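LRR receptor-like serine/threonine-protein kinase RGI3 (Arabidopsis thaliana, PDB 5HZ0) acts as a cell-surface receptor for RGF peptide hormones, which maintain the root stem cell niche, and pairs with SERK co-receptors once a peptide is bound. Local coordinates at residues Gln233-Trp238 with Ile259-Asn264; Ile246-Gly251 with Pro271-Lys276; Leu280-Leu285 with Leu304-Ile309. The protein carries 5 engineered substitutions. All coordinates share one frame; numbering follows the deposited sequence.

The three contacts lie in neighbouring coils of the extracellular leucine-rich-repeat solenoid. Interaction 1 and interaction 3 belong to its parallel strands, their centres about 10 Å apart, and are joined where Phe-261 N probably donates to Gln-284 O at 2.8 Å. Both reach the bound RGF peptide through the same sheet face, by way of Trp-238, Asp-260 and Glu-282. Interaction 2 pairs the 3-10 turns that follow the strands of interaction 1, and its centre is about 14 Å from each of the others. The apolar interior connects them: Phe-261 CZ lies 3.7 Å from Leu-250 CD1, and Phe-274 CE2 3.9 Å from Leu-283 CD1.

Interaction 1: Gln233-Trp238 with Ile259-Asn264; sequences QSLLLW and IDFSEN
The indole of Trp-238 lies against the carboxylate of Asp-260, the two planes 23° apart, with OD2 of Asp-260 3.6 Å from CD1 of Trp-238. The two groups only pack; their polar atoms bond to the bound RGF peptide, Trp-238 NE1 and Asp-260 OD2 each to its backbone. Beside them, CD2 of Leu-236 rests 3.5 Å from CB of Asp-260, and Leu-236 also packs on the peptide. On the reverse face of the strands, Phe-261 receives CD2 of Leu-235 at its edge, 3.6 Å from CZ of the ring. CD1 of Leu-237 approaches CE1 of the same ring at 3.8 Å, and Ile-259 CG2 covers one ring face over its centre. Leu-235, Leu-237 and Asn-240, like Ile-259, Phe-261 and Asn-264, thus fill the LxLxxN positions of successive leucine-rich repeats, with apolar residues inward and intervening ones toward the ligand. Two nearly straight backbone bonds set this parallel pairing, Asp-260 N to Leu-235 O at 3.0 Å and Leu-237 N to Asp-260 O at 2.9 Å. The aspartate is itself steadied by an Asx turn: with CG anti to the backbone N (chi1 -164°), OD1 of Asp-260 accepts Ser-262 N at 3.0 Å, while OD2 remains directed at the peptide. Further along, Asn-264 ND2 donates to Phe-261 O at 2.9 Å and, weakly, to Leu-237 O of the preceding coil, while its OD1 accepts from Leu-242 N. Outside the pair, Tyr-214 stacks on the ring of Trp-238.

Interaction 2: Ile246-Gly251 with Pro271-Lys276; sequences IPTELG and PRSFGK
Thr-248 O is gripped by two donors, Ser-273 OG from the next coil at 2.8 Å and Gly-251 N from its own turn at 3.0 Å. The serine hydroxyl approaches in the carbonyl plane, on a lone pair, with a C=O...OG angle of 125°. Its chi1 of 56° sets OG between the backbone N and the carbonyl carbon of Ser-273, which directs the hydroxyl across to the preceding turn. It is the one hydrogen bond found between the two segments, and ties one 3-10 turn to the other. Next to it, Gly-251 brings its CA to within 3.5 Å of Ser-273 O, a CA-H...O contact. Lys-276 lays its CB 3.7 Å from Gly-251 O before the chain leads away.

The inner side of the turns is apolar. CG2 of Ile-246, anti to the backbone N, touches Phe-274 CZ at 3.8 Å and Pro-271 CG at 4.0 Å, its side chain crossing both at about a right angle. CB of Leu-250 comes 3.9 Å from CE1 of the same phenyl ring. Pro-271 CG also sits over one face of that ring, 3.6 Å above the plane and offset toward the rim, so that Ile-246, Leu-250 and Pro-271 together probably restrict the ring. Ile-246 with Pro-247, and Pro-271 at the equivalent place in the next coil, belong to the LxGxIP consensus of plant-type leucine-rich repeats.

Each turn follows a strand of the concave side: segment 246-251 comes after strand 234-236, segment 271-276 after strand 258-260. Leu-250 packs inward on Phe-261, while Pro-247 meets Ile-222 of the previous coil.

Interaction 3: Leu280-Leu285 with Leu304-Ile309; sequences LQELQL and LTHLEI
Leu-283 and Leu-307 lie side by side in the solenoid interior, CD2 of the first 3.8 Å from CD1 of the second. Leu-280 and Leu-304 make a second apolar pair three residues earlier in the same two coils, with CG of Leu-280 3.6 Å from CD1 of Leu-304.

Backbone hydrogen bonds join strands 282-284 and 306-308, which run parallel at 10°. Leu-283 N donates to His-306 O and Glu-308 N to Leu-283 O, each at 2.9 Å, and Leu-285 N closes the series on Glu-308 O. At the start, Gln-281 O takes two N-H groups, His-306 N at 3.0 Å and Thr-305 N at 2.7 Å, the second on a lone pair in the carbonyl plane.

Polar side chains occupy the other face, which is the peptide-binding one. Glu-282, with CG anti to the backbone N (chi1 -177°) and the chain extended, sets CG 3.6 Å from CB of His-306; its carboxylate is 24° from the imidazole plane and packs without bonding to it. Its OE2 instead hydrogen-bonds to a polar side chain of the RGF peptide. ND1 of His-306 is hydrogen-bonded to Thr-305 OG1 at 2.8 Å. An alanine in place of Glu-282 would probably leave that peptide side chain without its hydrogen-bond partner and uncover the flank of the histidine.

Within the repeat array, strand 258-260 borders this pair on one side, with Ile-259 packing on Leu-280 and Leu-283, and strand 330-332 on the other, where Phe-331 meets Leu-307.

Interaction 1: Gln233-Trp238 with Ile259-Asn264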
loop_
_atom_site.group_PDB
_atom_site.type_symbol
_atom_site.label_atom_id
_atom_site.label_comp_id
_atom_site.label_asym_id
_atom_site.label_seq_id
_atom_site.Cartn_x
_atom_site.Cartn_y
_atom_site.Cartn_z
ATOM N N GLN A 233 3.139 -20.107 -15.889
ATOM C CA GLN A 233 3.804 -18.811 -16.023
ATOM C C GLN A 233 3.608 -17.949 -14.777
ATOM O O GLN A 233 4.568 -17.434 -14.203
ATOM C CB GLN A 233 3.378 -18.067 -17.302
ATOM C CG GLN A 233 3.411 -18.956 -18.545
ATOM C CD GLN A 233 3.249 -18.193 -19.855
ATOM O OE1 GLN A 233 3.167 -16.969 -19.873
ATOM N NE2 GLN A 233 3.193 -18.927 -20.960
ATOM N N SER A 234 2.360 -17.705 -14.417
ATOM C CA SER A 234 2.105 -16.861 -13.262
ATOM C C SER A 234 1.276 -17.584 -12.205
ATOM O O SER A 234 0.250 -18.208 -12.489
ATOM C CB SER A 234 1.451 -15.549 -13.679
ATOM O OG SER A 234 0.235 -15.793 -14.357
ATOM N N LEU A 235 1.764 -17.532 -10.982
ATOM C CA LEU A 235 1.074 -18.155 -9.873
ATOM C C LEU A 235 0.755 -17.057 -8.835
ATOM O O LEU A 235 1.650 -16.569 -8.141
ATOM C CB LEU A 235 1.992 -19.243 -9.308
ATOM C CG LEU A 235 1.470 -20.316 -8.359
ATOM C CD1 LEU A 235 0.331 -21.103 -8.978
ATOM C CD2 LEU A 235 2.602 -21.250 -7.946
ATOM N N LEU A 236 -0.509 -16.654 -8.730
ATOM C CA LEU A 236 -0.869 -15.700 -7.674
ATOM C C LEU A 236 -1.741 -16.406 -6.655
ATOM O O LEU A 236 -2.948 -16.591 -6.860
ATOM C CB LEU A 236 -1.618 -14.485 -8.245
ATOM C CG LEU A 236 -0.876 -13.583 -9.236
ATOM C CD1 LEU A 236 -1.812 -12.552 -9.863
ATOM C CD2 LEU A 236 0.292 -12.894 -8.563
ATOM N N LEU A 237 -1.168 -16.671 -5.500
ATOM C CA LEU A 237 -1.810 -17.332 -4.386
ATOM C C LEU A 237 -1.872 -16.449 -3.137
ATOM O O LEU A 237 -2.140 -16.896 -2.075
ATOM C CB LEU A 237 -1.070 -18.654 -4.132
ATOM C CG LEU A 237 -0.964 -19.781 -5.153
ATOM C CD1 LEU A 237 -0.461 -20.924 -4.517
ATOM C CD2 LEU A 237 -2.239 -20.134 -5.773
ATOM N N TRP A 238 -1.592 -15.185 -3.302
ATOM C CA TRP A 238 -1.495 -14.248 -2.192
ATOM C C TRP A 238 -2.784 -13.959 -1.378
ATOM O O TRP A 238 -3.857 -13.791 -1.913
ATOM C CB TRP A 238 -0.757 -12.913 -2.562
ATOM C CG TRP A 238 -1.424 -12.025 -3.559
ATOM C CD1 TRP A 238 -1.359 -12.148 -4.881
ATOM C CD2 TRP A 238 -2.245 -10.902 -3.318
ATOM N NE1 TRP A 238 -2.057 -11.203 -5.484
ATOM C CE2 TRP A 238 -2.601 -10.393 -4.550
ATOM C CE3 TRP A 238 -2.702 -10.255 -2.171
ATOM C CZ2 TRP A 238 -3.418 -9.295 -4.693
ATOM C CZ3 TRP A 238 -3.466 -9.163 -2.309
ATOM C CH2 TRP A 238 -3.831 -8.683 -3.557
ATOM N N ILE A 259 5.816 -15.352 -9.190
ATOM C CA ILE A 259 5.372 -16.139 -8.045
ATOM C C ILE A 259 4.996 -15.207 -6.889
ATOM O O ILE A 259 5.841 -14.488 -6.364
ATOM C CB ILE A 259 6.475 -17.103 -7.540
ATOM C CG1 ILE A 259 6.881 -18.090 -8.625
ATOM C CG2 ILE A 259 6.003 -17.854 -6.260
ATOM C CD1 ILE A 259 7.962 -19.056 -8.190
ATOM N N ASP A 260 3.729 -15.208 -6.495
ATOM C CA ASP A 260 3.330 -14.393 -5.352
ATOM C C ASP A 260 2.566 -15.240 -4.340
ATOM O O ASP A 260 1.427 -15.661 -4.575
ATOM C CB ASP A 260 2.483 -13.222 -5.829
ATOM C CG ASP A 260 2.351 -12.132 -4.795
ATOM O OD1 ASP A 260 2.538 -12.406 -3.592
ATOM O OD2 ASP A 260 2.041 -10.991 -5.194
ATOM N N PHE A 261 3.251 -15.530 -3.238
ATOM C CA PHE A 261 2.712 -16.245 -2.073
ATOM C C PHE A 261 2.508 -15.319 -0.870
ATOM O O PHE A 261 2.389 -15.787 0.252
ATOM C CB PHE A 261 3.587 -17.436 -1.694
ATOM C CG PHE A 261 3.747 -18.468 -2.787
ATOM C CD1 PHE A 261 2.850 -18.552 -3.829
ATOM C CD2 PHE A 261 4.796 -19.363 -2.751
ATOM C CE1 PHE A 261 3.000 -19.505 -4.812
ATOM C CE2 PHE A 261 4.933 -20.319 -3.715
ATOM C CZ PHE A 261 4.038 -20.389 -4.750
ATOM N N SER A 262 2.608 -14.012 -1.073
ATOM C CA SER A 262 2.535 -13.072 0.039
ATOM C C SER A 262 1.293 -13.278 0.928
ATOM O O SER A 262 0.289 -13.790 0.462
ATOM C CB SER A 262 2.567 -11.636 -0.489
ATOM O OG SER A 262 3.454 -11.506 -1.594
ATOM N N GLU A 263 1.408 -12.957 2.223
ATOM C CA GLU A 263 0.296 -13.056 3.202
ATOM C C GLU A 263 -0.304 -14.439 3.352
ATOM O O GLU A 263 -1.476 -14.654 3.069
ATOM C CB GLU A 263 -0.856 -12.105 2.878
ATOM C CG GLU A 263 -0.443 -10.696 2.581
ATOM C CD GLU A 263 -0.716 -9.778 3.724
ATOM O OE1 GLU A 263 -0.679 -8.540 3.511
ATOM O OE2 GLU A 263 -0.961 -10.303 4.832
ATOM N N ASN A 264 0.508 -15.365 3.825
ATOM C CA ASN A 264 0.055 -16.700 4.132
ATOM C C ASN A 264 0.720 -17.139 5.418
ATOM O O ASN A 264 1.177 -16.302 6.207
ATOM C CB ASN A 264 0.364 -17.668 2.995
ATOM C CG ASN A 264 -0.613 -17.539 1.849
ATOM O OD1 ASN A 264 -1.725 -18.054 1.933
ATOM N ND2 ASN A 264 -0.206 -16.848 0.768
#

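Interaction 2: Ile246-Gly251 with Pro271-Lys276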
loop_
_atom_site.group_PDB
_atom_site.type_symbol
_atom_site.label_atom_id
_atom_site.label_comp_id
_atom_site.label_asym_id
_atom_site.label_seq_id
_atom_site.Cartn_x
_atom_site.Cartn_y
_atom_site.Cartn_z
ATOM N N ILE A 246 7.072 -24.338 0.708
ATOM C CA ILE A 246 7.027 -24.105 -0.735
ATOM C C ILE A 246 7.517 -25.351 -1.462
ATOM O O ILE A 246 8.597 -25.853 -1.172
ATOM C CB ILE A 246 7.902 -22.892 -1.121
ATOM C CG1 ILE A 246 7.420 -21.646 -0.375
ATOM C CG2 ILE A 246 7.873 -22.651 -2.614
ATOM C CD1 ILE A 246 8.374 -20.502 -0.438
ATOM N N PRO A 247 6.704 -25.889 -2.376
ATOM C CA PRO A 247 7.162 -27.075 -3.108
ATOM C C PRO A 247 8.460 -26.806 -3.870
ATOM O O PRO A 247 8.602 -25.813 -4.578
ATOM C CB PRO A 247 6.025 -27.350 -4.094
ATOM C CG PRO A 247 4.833 -26.723 -3.496
ATOM C CD PRO A 247 5.314 -25.528 -2.705
ATOM N N THR A 248 9.414 -27.701 -3.678
ATOM C CA THR A 248 10.665 -27.697 -4.404
ATOM C C THR A 248 10.409 -27.804 -5.909
ATOM O O THR A 248 11.083 -27.174 -6.737
ATOM C CB THR A 248 11.501 -28.901 -3.933
ATOM O OG1 THR A 248 12.374 -28.475 -2.883
ATOM C CG2 THR A 248 12.310 -29.493 -5.061
ATOM N N GLU A 249 9.399 -28.595 -6.244
ATOM C CA GLU A 249 9.099 -28.933 -7.616
ATOM C C GLU A 249 8.794 -27.725 -8.499
ATOM O O GLU A 249 8.828 -27.847 -9.718
ATOM C CB GLU A 249 7.937 -29.923 -7.652
ATOM C CG GLU A 249 8.325 -31.331 -7.229
ATOM C CD GLU A 249 8.623 -31.437 -5.766
ATOM O OE1 GLU A 249 8.126 -30.582 -4.997
ATOM O OE2 GLU A 249 9.343 -32.376 -5.375
ATOM N N LEU A 250 8.489 -26.576 -7.893
ATOM C CA LEU A 250 8.269 -25.351 -8.660
ATOM C C LEU A 250 9.500 -24.971 -9.501
ATOM O O LEU A 250 9.366 -24.329 -10.540
ATOM C CB LEU A 250 7.873 -24.182 -7.756
ATOM C CG LEU A 250 6.429 -24.169 -7.278
ATOM C CD1 LEU A 250 6.207 -23.024 -6.303
ATOM C CD2 LEU A 250 5.472 -24.071 -8.447
ATOM N N GLY A 251 10.686 -25.391 -9.065
ATOM C CA GLY A 251 11.890 -25.188 -9.845
ATOM C C GLY A 251 11.882 -25.888 -11.200
ATOM O O GLY A 251 12.763 -25.662 -12.025
ATOM N N PRO A 271 13.362 -22.547 -1.511
ATOM C CA PRO A 271 14.040 -23.672 -2.172
ATOM C C PRO A 271 15.138 -23.300 -3.187
ATOM O O PRO A 271 14.971 -22.430 -4.045
ATOM C CB PRO A 271 12.889 -24.453 -2.833
ATOM C CG PRO A 271 11.740 -23.526 -2.874
ATOM C CD PRO A 271 11.908 -22.544 -1.751
ATOM N N ARG A 272 16.259 -24.003 -3.071
ATOM C CA ARG A 272 17.418 -23.829 -3.941
ATOM C C ARG A 272 17.081 -24.050 -5.423
ATOM O O ARG A 272 17.692 -23.439 -6.311
ATOM C CB ARG A 272 18.542 -24.770 -3.479
ATOM C CG ARG A 272 19.023 -24.497 -2.049
ATOM C CD ARG A 272 20.103 -25.478 -1.579
ATOM N NE ARG A 272 19.570 -26.821 -1.358
ATOM C CZ ARG A 272 19.779 -27.854 -2.170
ATOM N NH1 ARG A 272 20.524 -27.703 -3.259
ATOM N NH2 ARG A 272 19.250 -29.041 -1.893
ATOM N N SER A 273 16.084 -24.897 -5.677
ATOM C CA SER A 273 15.650 -25.260 -7.027
ATOM C C SER A 273 15.175 -24.059 -7.836
ATOM O O SER A 273 15.164 -24.103 -9.071
ATOM C CB SER A 273 14.532 -26.293 -6.954
ATOM O OG SER A 273 13.441 -25.813 -6.171
ATOM N N PHE A 274 14.796 -22.989 -7.139
ATOM C CA PHE A 274 14.357 -21.752 -7.778
ATOM C C PHE A 274 15.464 -21.210 -8.680
ATOM O O PHE A 274 15.210 -20.494 -9.660
ATOM C CB PHE A 274 13.993 -20.695 -6.723
ATOM C CG PHE A 274 12.572 -20.777 -6.230
ATOM C CD1 PHE A 274 11.834 -21.942 -6.362
ATOM C CD2 PHE A 274 11.967 -19.675 -5.648
ATOM C CE1 PHE A 274 10.523 -22.007 -5.906
ATOM C CE2 PHE A 274 10.648 -19.739 -5.182
ATOM C CZ PHE A 274 9.932 -20.897 -5.323
ATOM N N GLY A 275 16.700 -21.561 -8.350
ATOM C CA GLY A 275 17.826 -21.148 -9.161
ATOM C C GLY A 275 17.681 -21.568 -10.609
ATOM O O GLY A 275 18.215 -20.917 -11.481
ATOM N N LYS A 276 16.934 -22.639 -10.867
ATOM C CA LYS A 276 16.764 -23.127 -12.222
ATOM C C LYS A 276 15.694 -22.353 -12.993
ATOM O O LYS A 276 15.440 -22.651 -14.163
ATOM C CB LYS A 276 16.350 -24.599 -12.230
ATOM C CG LYS A 276 17.140 -25.551 -11.353
ATOM C CD LYS A 276 16.334 -26.852 -11.212
ATOM C CE LYS A 276 16.916 -27.788 -10.171
ATOM N NZ LYS A 276 18.260 -28.285 -10.571
#

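Interaction 3: Leu280-Leu285 with Leu304-Ile309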
loop_
_atom_site.group_PDB
_atom_site.type_symbol
_atom_site.label_atom_id
_atom_site.label_comp_id
_atom_site.label_asym_id
_atom_site.label_seq_id
_atom_site.Cartn_x
_atom_site.Cartn_y
_atom_site.Cartn_z
ATOM N N LEU A 280 12.297 -16.116 -14.143
ATOM C CA LEU A 280 11.615 -15.481 -13.008
ATOM C C LEU A 280 11.938 -13.992 -12.946
ATOM O O LEU A 280 13.086 -13.592 -12.766
ATOM C CB LEU A 280 12.061 -16.145 -11.708
ATOM C CG LEU A 280 11.349 -15.826 -10.387
ATOM C CD1 LEU A 280 9.849 -16.203 -10.415
ATOM C CD2 LEU A 280 12.078 -16.533 -9.259
ATOM N N GLN A 281 10.914 -13.173 -13.153
ATOM C CA GLN A 281 10.992 -11.726 -12.963
ATOM C C GLN A 281 10.617 -11.284 -11.551
ATOM O O GLN A 281 11.201 -10.360 -10.989
ATOM C CB GLN A 281 10.155 -10.980 -14.014
ATOM C CG GLN A 281 10.659 -11.210 -15.405
ATOM C CD GLN A 281 9.797 -10.578 -16.473
ATOM O OE1 GLN A 281 9.164 -9.543 -16.258
ATOM N NE2 GLN A 281 9.767 -11.205 -17.639
ATOM N N GLU A 282 9.586 -11.913 -11.005
ATOM C CA GLU A 282 9.045 -11.442 -9.746
ATOM C C GLU A 282 8.806 -12.560 -8.723
ATOM O O GLU A 282 8.064 -13.518 -8.993
ATOM C CB GLU A 282 7.775 -10.635 -9.995
ATOM C CG GLU A 282 7.189 -10.039 -8.727
ATOM C CD GLU A 282 6.292 -8.856 -9.006
ATOM O OE1 GLU A 282 6.332 -8.330 -10.144
ATOM O OE2 GLU A 282 5.554 -8.451 -8.084
ATOM N N LEU A 283 9.472 -12.436 -7.573
ATOM C CA LEU A 283 9.244 -13.328 -6.431
ATOM C C LEU A 283 8.755 -12.529 -5.211
ATOM O O LEU A 283 9.500 -11.744 -4.613
ATOM C CB LEU A 283 10.510 -14.122 -6.079
ATOM C CG LEU A 283 10.469 -15.065 -4.861
ATOM C CD1 LEU A 283 9.336 -16.098 -4.920
ATOM C CD2 LEU A 283 11.799 -15.787 -4.689
ATOM N N GLN A 284 7.488 -12.722 -4.869
ATOM C CA GLN A 284 6.921 -12.150 -3.657
ATOM C C GLN A 284 6.544 -13.255 -2.676
ATOM O O GLN A 284 5.609 -14.034 -2.921
ATOM C CB GLN A 284 5.707 -11.284 -3.991
ATOM C CG GLN A 284 6.026 -10.168 -4.977
ATOM C CD GLN A 284 5.163 -8.940 -4.780
ATOM O OE1 GLN A 284 3.936 -9.031 -4.696
ATOM N NE2 GLN A 284 5.804 -7.777 -4.691
ATOM N N LEU A 285 7.348 -13.359 -1.617
ATOM C CA LEU A 285 7.074 -14.158 -0.406
ATOM C C LEU A 285 6.629 -13.376 0.855
ATOM O O LEU A 285 6.525 -13.950 1.944
ATOM C CB LEU A 285 8.258 -15.077 -0.111
ATOM C CG LEU A 285 8.552 -15.991 -1.312
ATOM C CD1 LEU A 285 9.737 -16.874 -1.039
ATOM C CD2 LEU A 285 7.322 -16.832 -1.690
ATOM N N LEU A 304 15.314 -11.487 -12.634
ATOM C CA LEU A 304 14.545 -11.014 -11.478
ATOM C C LEU A 304 14.542 -9.493 -11.420
ATOM O O LEU A 304 15.590 -8.873 -11.286
ATOM C CB LEU A 304 15.200 -11.538 -10.198
ATOM C CG LEU A 304 14.414 -12.060 -8.990
ATOM C CD1 LEU A 304 13.202 -12.913 -9.375
ATOM C CD2 LEU A 304 15.372 -12.871 -8.128
ATOM N N THR A 305 13.365 -8.889 -11.528
ATOM C CA THR A 305 13.182 -7.472 -11.193
ATOM C C THR A 305 12.783 -7.204 -9.729
ATOM O O THR A 305 13.266 -6.258 -9.085
ATOM C CB THR A 305 12.235 -6.778 -12.187
ATOM O OG1 THR A 305 10.911 -7.289 -12.016
ATOM C CG2 THR A 305 12.689 -7.075 -13.607
ATOM N N HIS A 306 11.884 -8.038 -9.219
ATOM C CA HIS A 306 11.269 -7.798 -7.914
ATOM C C HIS A 306 11.522 -8.943 -6.947
ATOM O O HIS A 306 11.080 -10.072 -7.182
ATOM C CB HIS A 306 9.768 -7.585 -8.067
ATOM C CG HIS A 306 9.405 -6.269 -8.659
ATOM N ND1 HIS A 306 9.484 -6.005 -10.004
ATOM C CD2 HIS A 306 8.950 -5.123 -8.080
ATOM C CE1 HIS A 306 9.099 -4.761 -10.242
ATOM N NE2 HIS A 306 8.768 -4.214 -9.084
ATOM N N LEU A 307 12.255 -8.664 -5.876
ATOM C CA LEU A 307 12.384 -9.660 -4.825
ATOM C C LEU A 307 11.846 -9.072 -3.524
ATOM O O LEU A 307 12.491 -8.215 -2.904
ATOM C CB LEU A 307 13.845 -10.073 -4.672
ATOM C CG LEU A 307 14.217 -11.122 -3.624
ATOM C CD1 LEU A 307 13.454 -12.428 -3.834
ATOM C CD2 LEU A 307 15.745 -11.347 -3.672
ATOM N N GLU A 308 10.653 -9.528 -3.131
ATOM C CA GLU A 308 10.050 -9.108 -1.875
ATOM C C GLU A 308 9.919 -10.330 -0.988
ATOM O O GLU A 308 9.056 -11.179 -1.209
ATOM C CB GLU A 308 8.668 -8.500 -2.106
ATOM C CG GLU A 308 8.660 -7.073 -2.624
ATOM C CD GLU A 308 8.894 -7.008 -4.113
ATOM O OE1 GLU A 308 7.981 -7.389 -4.875
ATOM O OE2 GLU A 308 9.995 -6.587 -4.519
ATOM N N ILE A 309 10.848 -10.426 -0.040
ATOM C CA ILE A 309 10.900 -11.444 1.005
ATOM C C ILE A 309 10.634 -10.934 2.420
ATOM O O ILE A 309 11.050 -11.551 3.402
ATOM C CB ILE A 309 12.151 -12.331 0.889
ATOM C CG1 ILE A 309 13.421 -11.505 1.093
ATOM C CG2 ILE A 309 12.145 -13.055 -0.470
ATOM C CD1 ILE A 309 14.665 -12.344 1.158
#